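Local coordinates for uncharacterized protein ATU1752 (Agrobacterium tumefaciens, PDB 3FHM) that is of unknown function but binds AMP and NADH through a pair of CBS domains, consistent with a nucleotide-sensing or regulatory role, at residues Ile58-Val62 against Ile73-Arg77; Lys33-Val37 against Leu135-Ile139. All coordinates share one frame; numbering follows the deposited sequence.

Contact 1: residues Ile58-Val62 against Ile73-Arg77; sequences IGAVV and IFTER. With AMP (adenosine monophosphate), chain E; NAI (1,4-dihydronicotinamide adenine dinucleotide), chain F.
V61 and F74 form the hydrogen-bonded pair of an antiparallel ladder between strands 60-64 and 70-75: V61 N donates to F74 O (3.0 Å), and F74 N answers to V61 O in an almost straight bond (N-H...O 178°). The ladder runs on past the end of strand 73-75, where E76 N, the first amide of the next helix, donates to G59 O at 3.1 Å. These backbone bonds and the buried F74 ring make the tight part. With CG anti to the backbone N (chi1 172°), the ring reaches into helix 46-56, touching I46, A49 and L53, while V61 CG2 sits at its edge in a modest contact, 4.3 Å from CD2. A beta-branched valine and a broad phenyl ring suit such a dry, strand-against-helix layer. This is the beta hairpin of a CBS domain, and T75 opens the family's Thr-x-x-Asp signature, completed by D78, which also holds AMP.

The other face is filled by nucleotides. Small A60 meets T75 just as modestly, CB to CG2 4.3 Å, and I73 lays CG2 over the AMP adenine, with CD1 off the ring's edge at N7. T75 is the N-cap: OG1 accepts from R77 N and donates to AMP O2P (2.8 Å), so a single hydroxyl ties helix start to phosphate, where the helix N terminus would be expected to favour the negative charge. Side-chain-free G59 leaves space for the E76 carboxylate, with OE1 3.7 Å from G59 CA, and gives its own N-H to NADH O2A (2.7 Å). E76 is gripped by R77 and R125 of the second subunit. At the more open margin, the long R77 chain bends away from 58-62, its NH2 forming a salt bridge with O1A of another NADH.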
loop_
_atom_site.group_PDB
_atom_site.type_symbol
_atom_site.label_atom_id
_atom_site.label_comp_id
_atom_site.label_asym_id
_atom_site.label_seq_id
_atom_site.Cartn_x
_atom_site.Cartn_y
_atom_site.Cartn_z
ATOM N N ILE A 58 -3.808 5.042 -8.067
ATOM C CA ILE A 58 -4.086 4.984 -6.628
ATOM C C ILE A 58 -4.154 3.556 -6.062
ATOM O O ILE A 58 -4.175 2.639 -6.799
ATOM C CB ILE A 58 -5.329 5.838 -6.290
ATOM C CG1 ILE A 58 -6.611 5.242 -6.918
ATOM C CG2 ILE A 58 -5.079 7.209 -6.742
ATOM C CD1 ILE A 58 -7.688 6.282 -7.325
ATOM N N GLY A 59 -4.138 3.381 -4.759
ATOM C CA GLY A 59 -4.193 2.059 -4.177
ATOM C C GLY A 59 -5.564 1.604 -3.679
ATOM O O GLY A 59 -5.700 0.461 -3.225
ATOM N N ALA A 60 -6.574 2.471 -3.776
ATOM C CA ALA A 60 -7.835 2.293 -3.152
ATOM C C ALA A 60 -8.950 2.899 -3.999
ATOM O O ALA A 60 -8.746 3.874 -4.739
ATOM C CB ALA A 60 -7.819 2.969 -1.853
ATOM N N VAL A 61 -10.134 2.295 -3.916
ATOM C CA VAL A 61 -11.342 2.865 -4.480
ATOM C C VAL A 61 -12.497 2.595 -3.526
ATOM O O VAL A 61 -12.573 1.518 -2.899
ATOM C CB VAL A 61 -11.687 2.452 -5.976
ATOM C CG1 VAL A 61 -10.808 3.241 -7.009
ATOM C CG2 VAL A 61 -11.648 1.016 -6.219
ATOM N N VAL A 62 -13.365 3.588 -3.370
ATOM C CA VAL A 62 -14.506 3.472 -2.466
ATOM C C VAL A 62 -15.703 2.968 -3.283
ATOM O O VAL A 62 -15.987 3.504 -4.384
ATOM C CB VAL A 62 -14.843 4.850 -1.765
ATOM C CG1 VAL A 62 -15.938 4.731 -0.769
ATOM C CG2 VAL A 62 -13.622 5.395 -1.081
ATOM N N ILE A 73 -14.908 -0.675 0.743
ATOM C CA ILE A 73 -13.653 -0.130 0.251
ATOM C C ILE A 73 -12.824 -1.334 -0.267
ATOM O O ILE A 73 -12.790 -2.416 0.343
ATOM C CB ILE A 73 -12.994 0.788 1.346
ATOM C CG1 ILE A 73 -11.824 1.545 0.807
ATOM C CG2 ILE A 73 -12.489 -0.000 2.559
ATOM C CD1 ILE A 73 -11.023 2.059 1.972
ATOM N N PHE A 74 -12.225 -1.162 -1.443
ATOM C CA PHE A 74 -11.434 -2.216 -2.089
ATOM C C PHE A 74 -10.028 -1.661 -2.341
ATOM O O PHE A 74 -9.894 -0.569 -2.920
ATOM C CB PHE A 74 -12.112 -2.625 -3.419
ATOM C CG PHE A 74 -11.293 -3.579 -4.291
ATOM C CD1 PHE A 74 -11.374 -4.968 -4.101
ATOM C CD2 PHE A 74 -10.471 -3.067 -5.328
ATOM C CE1 PHE A 74 -10.644 -5.861 -4.890
ATOM C CE2 PHE A 74 -9.692 -3.946 -6.167
ATOM C CZ PHE A 74 -9.786 -5.361 -5.935
ATOM N N THR A 75 -8.998 -2.391 -1.907
ATOM C CA THR A 75 -7.591 -1.921 -2.137
ATOM C C THR A 75 -6.795 -3.004 -2.837
ATOM O O THR A 75 -7.248 -4.241 -2.885
ATOM C CB THR A 75 -6.851 -1.627 -0.785
ATOM O OG1 THR A 75 -6.476 -2.855 -0.107
ATOM C CG2 THR A 75 -7.741 -0.785 0.139
ATOM N N GLU A 76 -5.614 -2.610 -3.318
ATOM C CA GLU A 76 -4.635 -3.615 -3.829
ATOM C C GLU A 76 -4.472 -4.884 -2.885
ATOM O O GLU A 76 -4.194 -6.013 -3.352
ATOM C CB GLU A 76 -3.282 -2.946 -4.113
ATOM C CG GLU A 76 -2.713 -2.157 -2.887
ATOM C CD GLU A 76 -1.841 -0.898 -3.232
ATOM O OE1 GLU A 76 -1.759 -0.027 -2.331
ATOM O OE2 GLU A 76 -1.249 -0.781 -4.342
ATOM N N ARG A 77 -4.656 -4.695 -1.567
ATOM C CA ARG A 77 -4.458 -5.803 -0.694
ATOM C C ARG A 77 -5.624 -6.806 -0.819
ATOM O O ARG A 77 -5.398 -8.007 -0.746
ATOM C CB ARG A 77 -4.244 -5.342 0.730
ATOM C CG ARG A 77 -4.199 -6.474 1.784
ATOM C CD ARG A 77 -2.896 -7.216 1.685
ATOM N NE ARG A 77 -1.717 -6.349 1.636
ATOM C CZ ARG A 77 -0.913 -6.116 2.677
ATOM N NH1 ARG A 77 -1.160 -6.727 3.836
ATOM N NH2 ARG A 77 0.141 -5.292 2.540
HETATM P P AMP E . -4.724 -1.050 2.674
HETATM O O1P AMP E . -5.737 0.020 2.821
HETATM O O2P AMP E . -4.461 -1.536 1.294
HETATM O O3P AMP E . -3.518 -0.802 3.572
HETATM O "O5'" AMP E . -5.719 -2.181 3.237
HETATM C "C5'" AMP E . -5.444 -3.553 3.600
HETATM C "C4'" AMP E . -6.783 -4.086 4.135
HETATM O "O4'" AMP E . -7.378 -3.118 4.982
HETATM C "C3'" AMP E . -7.810 -4.270 3.022
HETATM O "O3'" AMP E . -8.730 -5.333 3.246
HETATM C "C2'" AMP E . -8.653 -3.064 3.101
HETATM O "O2'" AMP E . -9.943 -3.418 2.684
HETATM C "C1'" AMP E . -8.670 -2.778 4.543
HETATM N N9 AMP E . -9.038 -1.356 4.686
HETATM C C8 AMP E . -8.652 -0.258 3.980
HETATM N N7 AMP E . -9.263 0.912 4.373
HETATM C C5 AMP E . -10.033 0.539 5.373
HETATM C C6 AMP E . -10.940 1.255 6.257
HETATM N N6 AMP E . -11.119 2.587 6.132
HETATM N N1 AMP E . -11.577 0.514 7.183
HETATM C C2 AMP E . -11.421 -0.840 7.309
HETATM N N3 AMP E . -10.624 -1.579 6.545
HETATM C C4 AMP E . -9.909 -0.928 5.579
HETATM P PA NAI F . -1.971 5.473 -2.811
HETATM O O1A NAI F . -0.995 5.217 -3.890
HETATM O O2A NAI F . -3.251 4.678 -2.615
HETATM O O5B NAI F . -2.490 6.963 -2.925
HETATM C C5B NAI F . -1.777 7.957 -3.706
HETATM C C4B NAI F . -2.508 9.267 -3.592
HETATM O O4B NAI F . -3.834 9.156 -4.091
HETATM C C3B NAI F . -2.651 9.559 -2.134
HETATM O O3B NAI F . -2.391 10.975 -2.057
HETATM C C2B NAI F . -4.079 9.305 -1.799
HETATM O O2B NAI F . -4.494 10.454 -1.139
HETATM C C1B NAI F . -4.787 9.425 -3.100
HETATM N N9A NAI F . -5.937 8.503 -3.203
HETATM C C8A NAI F . -5.966 7.208 -2.841
HETATM N N7A NAI F . -7.201 6.700 -3.067
HETATM C C5A NAI F . -7.957 7.657 -3.598
HETATM C C6A NAI F . -9.337 7.764 -4.089
HETATM N N6A NAI F . -10.156 6.685 -4.039
HETATM N N1A NAI F . -9.774 8.949 -4.582
HETATM C C2A NAI F . -8.953 10.008 -4.622
HETATM N N3A NAI F . -7.679 9.943 -4.212
HETATM C C4A NAI F . -7.132 8.829 -3.690
HETATM O O3 NAI F . -1.405 5.582 -1.312
HETATM P PN NAI F . 0.083 5.498 -0.647
HETATM O O1N NAI F . 0.542 4.201 -0.045
HETATM O O2N NAI F . -0.091 6.609 0.325
HETATM O O5D NAI F . 1.101 5.875 -1.838
HETATM C C5D NAI F . 1.868 4.983 -2.659
HETATM C C4D NAI F . 3.269 5.574 -2.748
HETATM O O4D NAI F . 3.183 6.938 -3.218
HETATM C C3D NAI F . 3.928 5.619 -1.335
HETATM O O3D NAI F . 5.305 5.222 -1.374
HETATM C C2D NAI F . 3.915 7.075 -0.882
HETATM O O2D NAI F . 5.012 7.414 -0.007
HETATM C C1D NAI F . 3.864 7.786 -2.253
HETATM N N1N NAI F . 3.114 8.996 -2.146
HETATM C C2N NAI F . 3.732 10.115 -2.575
HETATM C C3N NAI F . 3.080 11.364 -2.491
HETATM C C7N NAI F . 3.809 12.580 -3.030
HETATM O O7N NAI F . 3.262 13.697 -3.021
HETATM N N7N NAI F . 5.023 12.380 -3.562
HETATM C C4N NAI F . 1.773 11.443 -1.954
HETATM C C5N NAI F . 1.161 10.256 -1.488
HETATM C C6N NAI F . 1.853 9.006 -1.597
#

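Contact 2: residues Lys33-Val37 against Leu135-Ile139; sequences KGRDV and LAGII. With NAI (1,4-dihydronicotinamide adenine dinucleotide), chain F.
V37 and L135 reach toward each other tip to tip, V37 CG2 lying 3.9 Å from L135 CD2. The same methyl rests on the bare backbone of G137, 3.7 Å from its CA, where the absence of a side chain lets the 33-37 loop come close and the extended, positive-phi backbone suits glycine. The other V37 branch, CG1, is anti to the backbone N (chi1 -158°), which carries it to I138 CG2 (4.2 Å) and to the rim of the NADH adenine at N1A. I138 sets CG2 over the face of that ring, 3.5 Å from C4A; branched aliphatics give the flat base a smooth apolar bed.

The two basic residues lie differently. K33 points in toward the strand from the helix end, and its last torsion bends to bring CE and NZ to I138 O (NZ 3.0 Å) and beside ribose hydroxyl O2B. R35 lays its methylene CG against A136 O and sends its guanidinium back to D31 of helix 26-33. In place of a clear direct backbone bond, a water donates to R35 O (3.2 Å) and, weakly, to L135 O. G34, with positive phi, ends the helix and starts the loop. A loop from one CBS domain lying over a strand of its partner, with a nucleotide base lodged beside their junction, characterises the interdomain cleft of a tandem CBS pair, or Bateman module.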
loop_
_atom_site.group_PDB
_atom_site.type_symbol
_atom_site.label_atom_id
_atom_site.label_comp_id
_atom_site.label_asym_id
_atom_site.label_seq_id
_atom_site.Cartn_x
_atom_site.Cartn_y
_atom_site.Cartn_z
ATOM N N LYS A 33 -3.644 18.560 -0.971
ATOM C CA LYS A 33 -3.732 17.480 -1.971
ATOM C C LYS A 33 -5.042 17.437 -2.796
ATOM O O LYS A 33 -4.987 17.171 -3.994
ATOM C CB LYS A 33 -3.401 16.116 -1.365
ATOM C CG LYS A 33 -4.564 15.419 -0.708
ATOM C CD LYS A 33 -4.400 13.930 -0.788
ATOM C CE LYS A 33 -5.659 13.194 -0.342
ATOM N NZ LYS A 33 -6.614 12.778 -1.454
ATOM N N GLY A 34 -6.196 17.698 -2.171
ATOM C CA GLY A 34 -7.467 17.756 -2.899
ATOM C C GLY A 34 -8.584 17.075 -2.182
ATOM O O GLY A 34 -8.347 16.182 -1.372
ATOM N N ARG A 35 -9.804 17.487 -2.495
ATOM C CA ARG A 35 -10.989 16.902 -1.826
ATOM C C ARG A 35 -11.707 15.774 -2.576
ATOM O O ARG A 35 -12.633 15.167 -2.048
ATOM C CB ARG A 35 -11.955 17.986 -1.298
ATOM C CG ARG A 35 -12.020 17.948 0.242
ATOM C CD ARG A 35 -12.589 19.205 0.886
ATOM N NE ARG A 35 -11.600 20.260 0.732
ATOM C CZ ARG A 35 -10.913 20.807 1.729
ATOM N NH1 ARG A 35 -11.117 20.450 2.984
ATOM N NH2 ARG A 35 -10.011 21.732 1.464
ATOM N N ASP A 36 -11.254 15.475 -3.786
ATOM C CA ASP A 36 -11.924 14.482 -4.613
ATOM C C ASP A 36 -11.758 13.038 -4.184
ATOM O O ASP A 36 -10.745 12.696 -3.586
ATOM C CB ASP A 36 -11.590 14.661 -6.075
ATOM C CG ASP A 36 -12.745 15.373 -6.830
ATOM O OD1 ASP A 36 -12.542 16.551 -7.252
ATOM O OD2 ASP A 36 -13.870 14.777 -6.959
ATOM N N VAL A 37 -12.775 12.207 -4.410
ATOM C CA VAL A 37 -12.610 10.756 -4.198
ATOM C C VAL A 37 -12.953 9.917 -5.426
ATOM O O VAL A 37 -14.049 10.072 -5.981
ATOM C CB VAL A 37 -13.452 10.184 -3.043
ATOM C CG1 VAL A 37 -12.824 8.888 -2.560
ATOM C CG2 VAL A 37 -13.576 11.171 -1.894
ATOM N N LEU A 135 -19.434 11.904 2.551
ATOM C CA LEU A 135 -18.063 11.627 2.131
ATOM C C LEU A 135 -17.378 12.886 1.547
ATOM O O LEU A 135 -17.869 13.479 0.604
ATOM C CB LEU A 135 -18.058 10.513 1.119
ATOM C CG LEU A 135 -16.684 10.356 0.479
ATOM C CD1 LEU A 135 -15.644 9.877 1.520
ATOM C CD2 LEU A 135 -16.872 9.420 -0.718
ATOM N N ALA A 136 -16.230 13.265 2.116
ATOM C CA ALA A 136 -15.611 14.582 1.837
ATOM C C ALA A 136 -14.122 14.506 1.520
ATOM O O ALA A 136 -13.466 15.520 1.349
ATOM C CB ALA A 136 -15.860 15.595 3.012
ATOM N N GLY A 137 -13.566 13.315 1.467
ATOM C CA GLY A 137 -12.222 13.194 0.948
ATOM C C GLY A 137 -11.615 11.914 1.421
ATOM O O GLY A 137 -12.291 11.125 2.042
ATOM N N ILE A 138 -10.333 11.709 1.143
ATOM C CA ILE A 138 -9.656 10.486 1.559
ATOM C C ILE A 138 -8.234 10.804 1.895
ATOM O O ILE A 138 -7.578 11.553 1.137
ATOM C CB ILE A 138 -9.784 9.333 0.475
ATOM C CG1 ILE A 138 -9.465 7.947 1.079
ATOM C CG2 ILE A 138 -9.096 9.704 -0.892
ATOM C CD1 ILE A 138 -9.916 6.752 0.239
ATOM N N ILE A 139 -7.780 10.269 3.036
ATOM C CA ILE A 139 -6.379 10.401 3.513
ATOM C C ILE A 139 -5.664 9.036 3.453
ATOM O O ILE A 139 -6.220 7.997 3.933
ATOM C CB ILE A 139 -6.281 10.922 5.004
ATOM C CG1 ILE A 139 -6.780 12.391 5.201
ATOM C CG2 ILE A 139 -4.858 10.640 5.589
ATOM C CD1 ILE A 139 -6.090 13.615 4.303
HETATM P PA NAI F . -1.971 5.473 -2.811
HETATM O O1A NAI F . -0.995 5.217 -3.890
HETATM O O2A NAI F . -3.251 4.678 -2.615
HETATM O O5B NAI F . -2.490 6.963 -2.925
HETATM C C5B NAI F . -1.777 7.957 -3.706
HETATM C C4B NAI F . -2.508 9.267 -3.592
HETATM O O4B NAI F . -3.834 9.156 -4.091
HETATM C C3B NAI F . -2.651 9.559 -2.134
HETATM O O3B NAI F . -2.391 10.975 -2.057
HETATM C C2B NAI F . -4.079 9.305 -1.799
HETATM O O2B NAI F . -4.494 10.454 -1.139
HETATM C C1B NAI F . -4.787 9.425 -3.100
HETATM N N9A NAI F . -5.937 8.503 -3.203
HETATM C C8A NAI F . -5.966 7.208 -2.841
HETATM N N7A NAI F . -7.201 6.700 -3.067
HETATM C C5A NAI F . -7.957 7.657 -3.598
HETATM C C6A NAI F . -9.337 7.764 -4.089
HETATM N N6A NAI F . -10.156 6.685 -4.039
HETATM N N1A NAI F . -9.774 8.949 -4.582
HETATM C C2A NAI F . -8.953 10.008 -4.622
HETATM N N3A NAI F . -7.679 9.943 -4.212
HETATM C C4A NAI F . -7.132 8.829 -3.690
HETATM O O3 NAI F . -1.405 5.582 -1.312
HETATM P PN NAI F . 0.083 5.498 -0.647
HETATM O O1N NAI F . 0.542 4.201 -0.045
HETATM O O2N NAI F . -0.091 6.609 0.325
HETATM O O5D NAI F . 1.101 5.875 -1.838
HETATM C C5D NAI F . 1.868 4.983 -2.659
HETATM C C4D NAI F . 3.269 5.574 -2.748
HETATM O O4D NAI F . 3.183 6.938 -3.218
HETATM C C3D NAI F . 3.928 5.619 -1.335
HETATM O O3D NAI F . 5.305 5.222 -1.374
HETATM C C2D NAI F . 3.915 7.075 -0.882
HETATM O O2D NAI F . 5.012 7.414 -0.007
HETATM C C1D NAI F . 3.864 7.786 -2.253
HETATM N N1N NAI F . 3.114 8.996 -2.146
HETATM C C2N NAI F . 3.732 10.115 -2.575
HETATM C C3N NAI F . 3.080 11.364 -2.491
HETATM C C7N NAI F . 3.809 12.580 -3.030
HETATM O O7N NAI F . 3.262 13.697 -3.021
HETATM N N7N NAI F . 5.023 12.380 -3.562
HETATM C C4N NAI F . 1.773 11.443 -1.954
HETATM C C5N NAI F . 1.161 10.256 -1.488
HETATM C C6N NAI F . 1.853 9.006 -1.597
HETATM O O HOH W 1 -15.661 14.304 -1.811
#

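From the N terminus, helix 26-33 runs into the loop 33-37, the first half of contact 2, whose partner strand comes 98 residues later. Within that long loop the chain forms strand 39-40 and helix 46-56, then closes the short hairpin of contact 1, 58-62 with 73-77, before helix 76-86 leads on to the second CBS domain and strand 134-140. Contact 1 is thus local and lies wholly inside the span of contact 2, without crossing it. One shapes the first CBS domain; the other fastens its leading loop to the second. They meet at V62 CG2, 3.9 Å from V37 CG1, and share one NADH, whose adenine lies between I58 and I138.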